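Local coordinates for phenylalanyl-tRNA synthetase beta chain (Pyrococcus horikoshii, PDB 2CXI), which forms the N-terminal, editing-domain-containing part of the beta subunit of the tetrameric enzyme that charges tRNA(Phe) with phenylalanine at the expense of ATP, at residues S9-L14 against E63-Q68; A159-K164 against Q197-L202; E181-G186 against P214-E219. All coordinates share one frame; numbering follows the deposited sequence.

Interaction 1 (S9-L14 against E63-Q68); sequences SDLERL and EGVARQ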
loop_
_atom_site.group_PDB
_atom_site.type_symbol
_atom_site.label_atom_id
_atom_site.label_comp_id
_atom_site.label_asym_id
_atom_site.label_seq_id
_atom_site.Cartn_x
_atom_site.Cartn_y
_atom_site.Cartn_z
ATOM N N SER A 9 -27.938 -34.883 -15.877
ATOM C CA SER A 9 -26.657 -35.380 -15.321
ATOM C C SER A 9 -26.046 -34.332 -14.347
ATOM O O SER A 9 -25.361 -34.703 -13.378
ATOM C CB SER A 9 -25.666 -35.777 -16.443
ATOM O OG SER A 9 -25.224 -34.620 -17.143
ATOM N N ASP A 10 -26.312 -33.051 -14.587
ATOM C CA ASP A 10 -25.837 -32.000 -13.646
ATOM C C ASP A 10 -26.529 -32.196 -12.297
ATOM O O ASP A 10 -25.875 -32.230 -11.268
ATOM C CB ASP A 10 -26.072 -30.607 -14.216
ATOM C CG ASP A 10 -25.469 -29.495 -13.368
ATOM O OD1 ASP A 10 -24.352 -29.675 -12.858
ATOM O OD2 ASP A 10 -26.032 -28.380 -13.207
ATOM N N LEU A 11 -27.866 -32.361 -12.291
ATOM C CA LEU A 11 -28.601 -32.623 -11.049
ATOM C C LEU A 11 -28.088 -33.850 -10.303
ATOM O O LEU A 11 -27.862 -33.814 -9.067
ATOM C CB LEU A 11 -30.074 -32.864 -11.400
ATOM C CG LEU A 11 -31.181 -31.802 -11.425
ATOM C CD1 LEU A 11 -31.032 -30.439 -10.744
ATOM C CD2 LEU A 11 -32.061 -31.817 -12.679
ATOM N N GLU A 12 -27.891 -34.942 -11.042
ATOM C CA GLU A 12 -27.442 -36.199 -10.464
ATOM C C GLU A 12 -26.006 -36.148 -9.884
ATOM O O GLU A 12 -25.771 -36.740 -8.829
ATOM C CB GLU A 12 -27.636 -37.357 -11.471
ATOM C CG GLU A 12 -29.146 -37.543 -11.707
ATOM C CD GLU A 12 -29.538 -38.560 -12.762
ATOM O OE1 GLU A 12 -28.713 -38.897 -13.654
ATOM O OE2 GLU A 12 -30.713 -39.038 -12.677
ATOM N N ARG A 13 -25.080 -35.459 -10.543
ATOM C CA ARG A 13 -23.737 -35.257 -9.935
ATOM C C ARG A 13 -23.845 -34.444 -8.654
ATOM O O ARG A 13 -23.164 -34.754 -7.680
ATOM C CB ARG A 13 -22.706 -34.683 -10.925
ATOM C CG ARG A 13 -22.958 -33.279 -11.467
ATOM C CD ARG A 13 -21.717 -32.582 -12.049
ATOM N NE ARG A 13 -22.052 -31.343 -12.731
ATOM C CZ ARG A 13 -21.238 -30.732 -13.592
ATOM N NH1 ARG A 13 -20.033 -31.243 -13.867
ATOM N NH2 ARG A 13 -21.617 -29.608 -14.181
ATOM N N LEU A 14 -24.752 -33.460 -8.621
ATOM C CA LEU A 14 -24.962 -32.644 -7.433
ATOM C C LEU A 14 -25.613 -33.420 -6.265
ATOM O O LEU A 14 -25.183 -33.339 -5.103
ATOM C CB LEU A 14 -25.759 -31.370 -7.801
ATOM C CG LEU A 14 -25.056 -30.326 -8.680
ATOM C CD1 LEU A 14 -26.108 -29.342 -9.215
ATOM C CD2 LEU A 14 -23.944 -29.602 -7.863
ATOM N N GLU A 63 -28.518 -26.161 -8.635
ATOM C CA GLU A 63 -27.862 -26.283 -7.327
ATOM C C GLU A 63 -28.909 -26.295 -6.212
ATOM O O GLU A 63 -28.816 -27.084 -5.258
ATOM C CB GLU A 63 -26.821 -25.154 -7.084
ATOM C CG GLU A 63 -25.708 -25.085 -8.132
ATOM C CD GLU A 63 -26.076 -24.269 -9.370
ATOM O OE1 GLU A 63 -27.228 -23.811 -9.513
ATOM O OE2 GLU A 63 -25.203 -24.057 -10.214
ATOM N N GLY A 64 -29.869 -25.376 -6.305
ATOM C CA GLY A 64 -30.900 -25.225 -5.276
ATOM C C GLY A 64 -31.882 -26.399 -5.274
ATOM O O GLY A 64 -32.329 -26.858 -4.214
ATOM N N VAL A 65 -32.199 -26.881 -6.474
ATOM C CA VAL A 65 -33.068 -28.061 -6.638
ATOM C C VAL A 65 -32.438 -29.347 -6.036
ATOM O O VAL A 65 -33.089 -30.097 -5.269
ATOM C CB VAL A 65 -33.422 -28.250 -8.127
ATOM C CG1 VAL A 65 -34.215 -29.590 -8.348
ATOM C CG2 VAL A 65 -34.236 -27.083 -8.608
ATOM N N ALA A 66 -31.158 -29.580 -6.365
ATOM C CA ALA A 66 -30.403 -30.722 -5.871
ATOM C C ALA A 66 -30.296 -30.636 -4.363
ATOM O O ALA A 66 -30.383 -31.631 -3.667
ATOM C CB ALA A 66 -29.014 -30.729 -6.498
ATOM N N ARG A 67 -30.099 -29.428 -3.855
ATOM C CA ARG A 67 -29.950 -29.249 -2.407
ATOM C C ARG A 67 -31.255 -29.686 -1.727
ATOM O O ARG A 67 -31.232 -30.513 -0.826
ATOM C CB ARG A 67 -29.605 -27.772 -2.105
ATOM C CG ARG A 67 -29.197 -27.433 -0.641
ATOM C CD ARG A 67 -28.556 -26.035 -0.605
ATOM N NE ARG A 67 -29.485 -25.065 -1.173
ATOM C CZ ARG A 67 -29.156 -23.968 -1.847
ATOM N NH1 ARG A 67 -27.874 -23.624 -2.061
ATOM N NH2 ARG A 67 -30.137 -23.193 -2.296
ATOM N N GLN A 68 -32.396 -29.186 -2.198
ATOM C CA GLN A 68 -33.670 -29.606 -1.641
ATOM C C GLN A 68 -33.877 -31.092 -1.675
ATOM O O GLN A 68 -34.318 -31.687 -0.680
ATOM C CB GLN A 68 -34.841 -29.021 -2.403
ATOM C CG GLN A 68 -35.705 -28.297 -1.508
ATOM C CD GLN A 68 -35.145 -26.952 -1.516
ATOM O OE1 GLN A 68 -35.123 -26.242 -0.505
ATOM N NE2 GLN A 68 -34.615 -26.585 -2.688
#

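Interaction 2 (A159-K164 against Q197-L202); sequences AEKTEK and QFYPLL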
loop_
_atom_site.group_PDB
_atom_site.type_symbol
_atom_site.label_atom_id
_atom_site.label_comp_id
_atom_site.label_asym_id
_atom_site.label_seq_id
_atom_site.Cartn_x
_atom_site.Cartn_y
_atom_site.Cartn_z
ATOM N N ALA A 159 -19.805 7.608 -12.536
ATOM C CA ALA A 159 -18.942 7.979 -13.656
ATOM C C ALA A 159 -19.558 9.046 -14.577
ATOM O O ALA A 159 -20.776 9.060 -14.829
ATOM C CB ALA A 159 -18.619 6.740 -14.478
ATOM N N GLU A 160 -18.677 9.896 -15.109
ATOM C CA GLU A 160 -18.988 10.789 -16.220
ATOM C C GLU A 160 -19.502 9.995 -17.420
ATOM O O GLU A 160 -19.027 8.888 -17.707
ATOM C CB GLU A 160 -17.729 11.574 -16.639
ATOM C CG GLU A 160 -17.105 12.448 -15.543
ATOM C CD GLU A 160 -17.929 13.701 -15.216
ATOM O OE1 GLU A 160 -18.885 14.034 -15.964
ATOM O OE2 GLU A 160 -17.638 14.355 -14.189
ATOM N N LYS A 161 -20.461 10.590 -18.125
ATOM C CA LYS A 161 -21.089 9.970 -19.282
ATOM C C LYS A 161 -20.146 9.825 -20.501
ATOM O O LYS A 161 -20.466 9.103 -21.456
ATOM C CB LYS A 161 -22.331 10.766 -19.677
ATOM C CG LYS A 161 -23.372 10.853 -18.593
ATOM C CD LYS A 161 -24.646 11.492 -19.081
ATOM C CE LYS A 161 -25.543 11.748 -17.892
ATOM N NZ LYS A 161 -26.989 11.846 -18.237
ATOM N N THR A 162 -19.018 10.530 -20.450
ATOM C CA THR A 162 -17.994 10.469 -21.498
ATOM C C THR A 162 -16.900 9.437 -21.233
ATOM O O THR A 162 -16.072 9.198 -22.112
ATOM C CB THR A 162 -17.331 11.849 -21.693
ATOM O OG1 THR A 162 -16.848 12.305 -20.428
ATOM C CG2 THR A 162 -18.348 12.901 -22.127
ATOM N N GLU A 163 -16.892 8.817 -20.040
ATOM C CA GLU A 163 -16.023 7.632 -19.823
ATOM C C GLU A 163 -16.266 6.569 -20.894
ATOM O O GLU A 163 -17.369 6.446 -21.427
ATOM C CB GLU A 163 -16.228 6.994 -18.437
ATOM C CG GLU A 163 -15.796 7.811 -17.230
ATOM C CD GLU A 163 -14.336 8.252 -17.257
ATOM O OE1 GLU A 163 -13.468 7.481 -17.729
ATOM O OE2 GLU A 163 -14.050 9.383 -16.781
ATOM N N LYS A 164 -15.229 5.779 -21.186
ATOM C CA LYS A 164 -15.295 4.790 -22.255
ATOM C C LYS A 164 -14.901 3.401 -21.779
ATOM O O LYS A 164 -14.045 3.251 -20.912
ATOM C CB LYS A 164 -14.333 5.165 -23.406
ATOM C CG LYS A 164 -14.642 6.463 -24.125
ATOM C CD LYS A 164 -13.877 6.448 -25.493
ATOM C CE LYS A 164 -13.472 7.847 -25.940
ATOM N NZ LYS A 164 -12.302 7.777 -26.896
ATOM N N GLN A 197 -27.199 12.355 -13.605
ATOM C CA GLN A 197 -26.019 13.117 -13.964
ATOM C C GLN A 197 -24.822 12.209 -14.256
ATOM O O GLN A 197 -23.999 12.534 -15.108
ATOM C CB GLN A 197 -25.688 14.084 -12.841
ATOM C CG GLN A 197 -24.781 15.211 -13.246
ATOM C CD GLN A 197 -24.238 15.944 -12.049
ATOM O OE1 GLN A 197 -24.758 15.795 -10.919
ATOM N NE2 GLN A 197 -23.184 16.736 -12.273
ATOM N N PHE A 198 -24.734 11.082 -13.538
ATOM C CA PHE A 198 -23.615 10.133 -13.671
ATOM C C PHE A 198 -24.171 8.719 -13.858
ATOM O O PHE A 198 -25.324 8.448 -13.476
ATOM C CB PHE A 198 -22.709 10.164 -12.440
ATOM C CG PHE A 198 -22.179 11.529 -12.112
ATOM C CD1 PHE A 198 -21.336 12.196 -13.002
ATOM C CD2 PHE A 198 -22.536 12.155 -10.920
ATOM C CE1 PHE A 198 -20.870 13.491 -12.711
ATOM C CE2 PHE A 198 -22.062 13.449 -10.602
ATOM C CZ PHE A 198 -21.219 14.109 -11.508
ATOM N N TYR A 199 -23.389 7.838 -14.481
ATOM C CA TYR A 199 -23.799 6.413 -14.585
ATOM C C TYR A 199 -22.923 5.539 -13.686
ATOM O O TYR A 199 -21.734 5.854 -13.483
ATOM C CB TYR A 199 -23.744 5.906 -16.030
ATOM C CG TYR A 199 -24.547 6.697 -17.042
ATOM C CD1 TYR A 199 -25.705 7.402 -16.670
ATOM C CD2 TYR A 199 -24.149 6.732 -18.383
ATOM C CE1 TYR A 199 -26.440 8.120 -17.601
ATOM C CE2 TYR A 199 -24.884 7.435 -19.328
ATOM C CZ TYR A 199 -26.023 8.145 -18.917
ATOM O OH TYR A 199 -26.757 8.828 -19.845
ATOM N N PRO A 200 -23.489 4.468 -13.121
ATOM C CA PRO A 200 -22.705 3.584 -12.248
ATOM C C PRO A 200 -21.667 2.844 -13.095
ATOM O O PRO A 200 -21.973 2.387 -14.205
ATOM C CB PRO A 200 -23.754 2.586 -11.690
ATOM C CG PRO A 200 -25.122 3.184 -12.041
ATOM C CD PRO A 200 -24.890 4.002 -13.278
ATOM N N LEU A 201 -20.457 2.746 -12.573
ATOM C CA LEU A 201 -19.409 2.004 -13.238
ATOM C C LEU A 201 -18.679 1.140 -12.192
ATOM O O LEU A 201 -18.385 1.598 -11.092
ATOM C CB LEU A 201 -18.439 2.984 -13.922
ATOM C CG LEU A 201 -17.778 2.520 -15.211
ATOM C CD1 LEU A 201 -18.858 2.221 -16.265
ATOM C CD2 LEU A 201 -16.826 3.630 -15.714
ATOM N N LEU A 202 -18.414 -0.105 -12.552
ATOM C CA LEU A 202 -17.614 -1.013 -11.717
ATOM C C LEU A 202 -16.228 -1.156 -12.369
ATOM O O LEU A 202 -16.130 -1.646 -13.477
ATOM C CB LEU A 202 -18.304 -2.387 -11.653
ATOM C CG LEU A 202 -17.746 -3.420 -10.656
ATOM C CD1 LEU A 202 -17.694 -2.901 -9.139
ATOM C CD2 LEU A 202 -18.491 -4.777 -10.825
#

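Interaction 3 (E181-G186 against P214-E219); sequences EKHEKG and PIINSE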
loop_
_atom_site.group_PDB
_atom_site.type_symbol
_atom_site.label_atom_id
_atom_site.label_comp_id
_atom_site.label_asym_id
_atom_site.label_seq_id
_atom_site.Cartn_x
_atom_site.Cartn_y
_atom_site.Cartn_z
ATOM N N GLU A 181 -27.130 4.253 -26.016
ATOM C CA GLU A 181 -27.767 4.479 -27.318
ATOM C C GLU A 181 -27.693 3.270 -28.254
ATOM O O GLU A 181 -28.698 2.850 -28.804
ATOM C CB GLU A 181 -27.113 5.716 -27.953
ATOM C CG GLU A 181 -27.798 6.263 -29.185
ATOM C CD GLU A 181 -26.844 7.082 -30.061
ATOM O OE1 GLU A 181 -25.783 7.554 -29.556
ATOM O OE2 GLU A 181 -27.150 7.241 -31.273
ATOM N N LYS A 182 -26.506 2.693 -28.411
ATOM C CA LYS A 182 -26.236 1.667 -29.430
ATOM C C LYS A 182 -26.350 0.205 -28.994
ATOM O O LYS A 182 -26.711 -0.651 -29.799
ATOM C CB LYS A 182 -24.814 1.858 -29.988
ATOM C CG LYS A 182 -24.623 3.172 -30.717
ATOM C CD LYS A 182 -25.381 3.141 -32.053
ATOM C CE LYS A 182 -26.182 4.411 -32.252
ATOM N NZ LYS A 182 -25.267 5.599 -32.302
ATOM N N HIS A 183 -25.960 -0.104 -27.762
ATOM C CA HIS A 183 -25.980 -1.493 -27.307
ATOM C C HIS A 183 -27.417 -1.952 -27.072
ATOM O O HIS A 183 -28.232 -1.214 -26.519
ATOM C CB HIS A 183 -25.168 -1.661 -26.008
ATOM C CG HIS A 183 -24.750 -3.066 -25.764
ATOM N ND1 HIS A 183 -25.629 -4.035 -25.341
ATOM C CD2 HIS A 183 -23.559 -3.683 -25.939
ATOM C CE1 HIS A 183 -24.995 -5.192 -25.256
ATOM N NE2 HIS A 183 -23.738 -5.007 -25.610
ATOM N N GLU A 184 -27.735 -3.166 -27.476
ATOM C CA GLU A 184 -29.104 -3.673 -27.238
ATOM C C GLU A 184 -29.528 -3.650 -25.744
ATOM O O GLU A 184 -30.692 -3.382 -25.430
ATOM C CB GLU A 184 -29.286 -5.065 -27.828
ATOM C CG GLU A 184 -28.612 -6.160 -27.022
ATOM C CD GLU A 184 -28.703 -7.513 -27.686
ATOM O OE1 GLU A 184 -27.938 -8.423 -27.275
ATOM O OE2 GLU A 184 -29.535 -7.657 -28.625
ATOM N N LYS A 185 -28.585 -3.883 -24.819
ATOM C CA LYS A 185 -28.908 -3.848 -23.382
ATOM C C LYS A 185 -28.964 -2.400 -22.899
ATOM O O LYS A 185 -29.602 -2.077 -21.891
ATOM C CB LYS A 185 -27.876 -4.661 -22.580
ATOM C CG LYS A 185 -27.918 -6.156 -22.841
ATOM C CD LYS A 185 -29.262 -6.743 -22.457
ATOM C CE LYS A 185 -29.295 -8.226 -22.783
ATOM N NZ LYS A 185 -30.645 -8.642 -23.229
ATOM N N GLY A 186 -28.298 -1.521 -23.639
ATOM C CA GLY A 186 -28.409 -0.092 -23.420
ATOM C C GLY A 186 -29.796 0.446 -23.741
ATOM O O GLY A 186 -30.335 1.285 -23.002
ATOM N N PRO A 214 -26.852 -1.128 -14.220
ATOM C CA PRO A 214 -27.256 -2.524 -14.396
ATOM C C PRO A 214 -27.419 -2.882 -15.871
ATOM O O PRO A 214 -28.358 -3.617 -16.238
ATOM C CB PRO A 214 -28.655 -2.524 -13.743
ATOM C CG PRO A 214 -29.231 -1.153 -14.147
ATOM C CD PRO A 214 -28.015 -0.217 -14.260
ATOM N N ILE A 215 -26.512 -2.379 -16.706
ATOM C CA ILE A 215 -26.666 -2.369 -18.168
ATOM C C ILE A 215 -25.929 -3.516 -18.876
ATOM O O ILE A 215 -26.562 -4.365 -19.491
ATOM C CB ILE A 215 -26.216 -0.990 -18.737
ATOM C CG1 ILE A 215 -26.991 0.176 -18.060
ATOM C CG2 ILE A 215 -26.351 -0.958 -20.312
ATOM C CD1 ILE A 215 -28.575 0.111 -18.202
ATOM N N ILE A 216 -24.603 -3.577 -18.748
ATOM C CA ILE A 216 -23.809 -4.554 -19.503
ATOM C C ILE A 216 -22.416 -4.679 -18.892
ATOM O O ILE A 216 -21.872 -3.699 -18.363
ATOM C CB ILE A 216 -23.685 -4.093 -21.009
ATOM C CG1 ILE A 216 -23.155 -5.217 -21.927
ATOM C CG2 ILE A 216 -22.927 -2.741 -21.145
ATOM C CD1 ILE A 216 -24.162 -6.359 -22.063
ATOM N N ASN A 217 -21.852 -5.876 -19.015
ATOM C CA ASN A 217 -20.471 -6.145 -18.680
ATOM C C ASN A 217 -19.507 -5.775 -19.822
ATOM O O ASN A 217 -19.927 -5.534 -20.980
ATOM C CB ASN A 217 -20.283 -7.625 -18.219
ATOM C CG ASN A 217 -20.809 -8.652 -19.228
ATOM O OD1 ASN A 217 -21.774 -8.397 -19.976
ATOM N ND2 ASN A 217 -20.215 -9.842 -19.215
ATOM N N SER A 218 -18.217 -5.755 -19.517
ATOM C CA SER A 218 -17.254 -5.441 -20.547
ATOM C C SER A 218 -16.895 -6.658 -21.424
ATOM O O SER A 218 -17.027 -7.837 -21.015
ATOM C CB SER A 218 -16.006 -4.859 -19.927
ATOM O OG SER A 218 -15.287 -5.903 -19.343
ATOM N N GLU A 219 -16.453 -6.355 -22.640
ATOM C CA GLU A 219 -15.942 -7.377 -23.572
ATOM C C GLU A 219 -14.603 -8.012 -23.101
ATOM O O GLU A 219 -14.381 -9.221 -23.259
ATOM C CB GLU A 219 -15.766 -6.744 -24.970
ATOM C CG GLU A 219 -15.158 -7.691 -26.004
ATOM C CD GLU A 219 -16.070 -8.851 -26.412
ATOM O OE1 GLU A 219 -17.260 -8.948 -26.049
ATOM O OE2 GLU A 219 -15.578 -9.710 -27.141
#

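Interaction 1 (S9-L14 against E63-Q68)
Leu14 and Ala66 make the tight spot between the two helices: Leu14 CB lies 3.6 Å from Ala66 CB, and the short alanine side chain lets the backbones come close. One turn back, the carbonyl oxygen of Leu11 also faces Ala66 CB. CG of Leu14 stands anti to its own carbonyl carbon (chi1 -68°), and beyond it CD1 rests against the backbone of Glu63, 4.0 Å from its CA. Packing is slacker at Leu11, whose CD1 meets Val65 CG1 at 4.1 Å, the two side chains crossing obliquely; Phe47 and Leu49 of strand 44-51 back this apolar end. This is plain helix-helix packing, helix 8-15 against helix 62-72; the axes of segments 9-14 and 63-68 come within 9.0 Å and cross at -47°. Arg13 marks the solvent side and grips the buried Asp10 side-on: NE and NH2 both donate to the single oxygen OD1, NE at 2.8 Å on the anti lone pair of OD1 and NH2 from above the carboxylate plane. Asp10 OD2 and OE2 of Glu63, also buried, lie 5.3 Å apart and would repel each other, but Arg257 makes salt bridges to both and probably offsets the like charges, while Ser61 holds the other Glu63 oxygen. NH1 of Arg13 reaches past the contact to a salt bridge with Asp115.

Interaction 2 (A159-K164 against Q197-L202)
Ala159 and Tyr199 form an antiparallel hydrogen-bonded pair where strand 154-159 meets strand 199-204 in the mixed sheet of the B3/4 domain. Ala159 N donates to Tyr199 O at 2.8 Å, and Tyr199 N returns a bond to Ala159 O at 2.9 Å. Beside this pair, Ala159 CB packs on Leu201 CD2 at 3.8 Å. The oxygen of Ala159 also sits at the edge of the Phe198 ring, near its plane. On the more exposed side, Glu160 runs beside Phe198 in the same direction, and the bend at chi2 (-72°) sets its CD 3.9 Å from Phe198 CE1. The carboxylate stands nearly perpendicular to the ring, and Gln197 CG covers one ring face.

Past Ala159 the chain leaves the strand in a type I turn from Glu160 to Glu163, and this sends Lys161 back across the Tyr199 ring. The two side chains cross at about a right angle. Lys161 CG makes a CH-pi contact over one face, 4.0 Å from the ring centroid and offset toward the rim, and the extended chain then carries CD and CE past CZ and OH. CE ends 3.3 Å from Gln197 O.

Farther out, Leu176 and Leu180 of helix 176-182 also touch the ring, and Tyr199 OH is bonded to Lys194 O, which fixes the outer end of the ring. An alanine in place of Tyr199 would probably leave the Lys161 methylenes without their flat support, Lys194 O without its hydroxyl partner and a gap facing the helix. The far end of the lysine is held in its turn, NZ of Lys161 being hydrogen-bonded to Lys196 O.

Interaction 3 (E181-G186 against P214-E219)
Van der Waals contacts carry the meeting of His183 with Ile216, whose side chains reach toward each other tip to tip. Ile216 CG1 makes a CH-pi contact over one face of the imidazole, 4.0 Å from its centroid, and CD1 comes to 3.5 Å from His183 CE1. CG1 is anti to the Ile216 backbone N (chi1 -167°), which directs it at the ring. Lys185 crosses the same isoleucine at about a right angle, its CG 3.8 Å from Ile216 CD1, and its CB packs closely on a carbonyl, 3.4 Å from Ile215 O. Farther along, Ile215 CG2 packs on Gly186 CA at 3.8 Å.

Polar bonds hold the ring from both nitrogens. Lys185 N donates to His183 ND1 at 3.0 Å, in the ring plane, and NE2 is hydrogen-bonded to Leu168 O; the imidazole rotation is therefore fixed. NZ of Lys185 turns to a salt bridge with Glu188, and Arg137 NH1 donates a hydrogen bond to Ile215 O.

Two motifs meet here: His183 is the N-cap of helix 184-189, its side chain making the capping bond, and at the start of strand 216-217 Ile215 and Ile216 sit together opposite the single residue Met212 of strand 209-212, a classic beta bulge.

How the interactions relate
Interactions 2 and 3 are neighbours within the B3/4 domain range: their centres lie 13 Å apart and their nearest atoms about 5 Å, without touching. Their segments alternate along the chain, and strand 209-212 joins the two in the sheet, pairing with strand 199-204 on one side and with strand 216-217 on the other. Helix 176-182 is shared as well, Leu180 touching both Tyr199 and Ile215. Interaction 1 stands apart, near the N-terminus, its centre 40 Å from that of interaction 2 and 32 Å from that of interaction 3. All three lie away from the predicted magnesium-binding residues, Asp331, Asp337, Glu340 and Asp341.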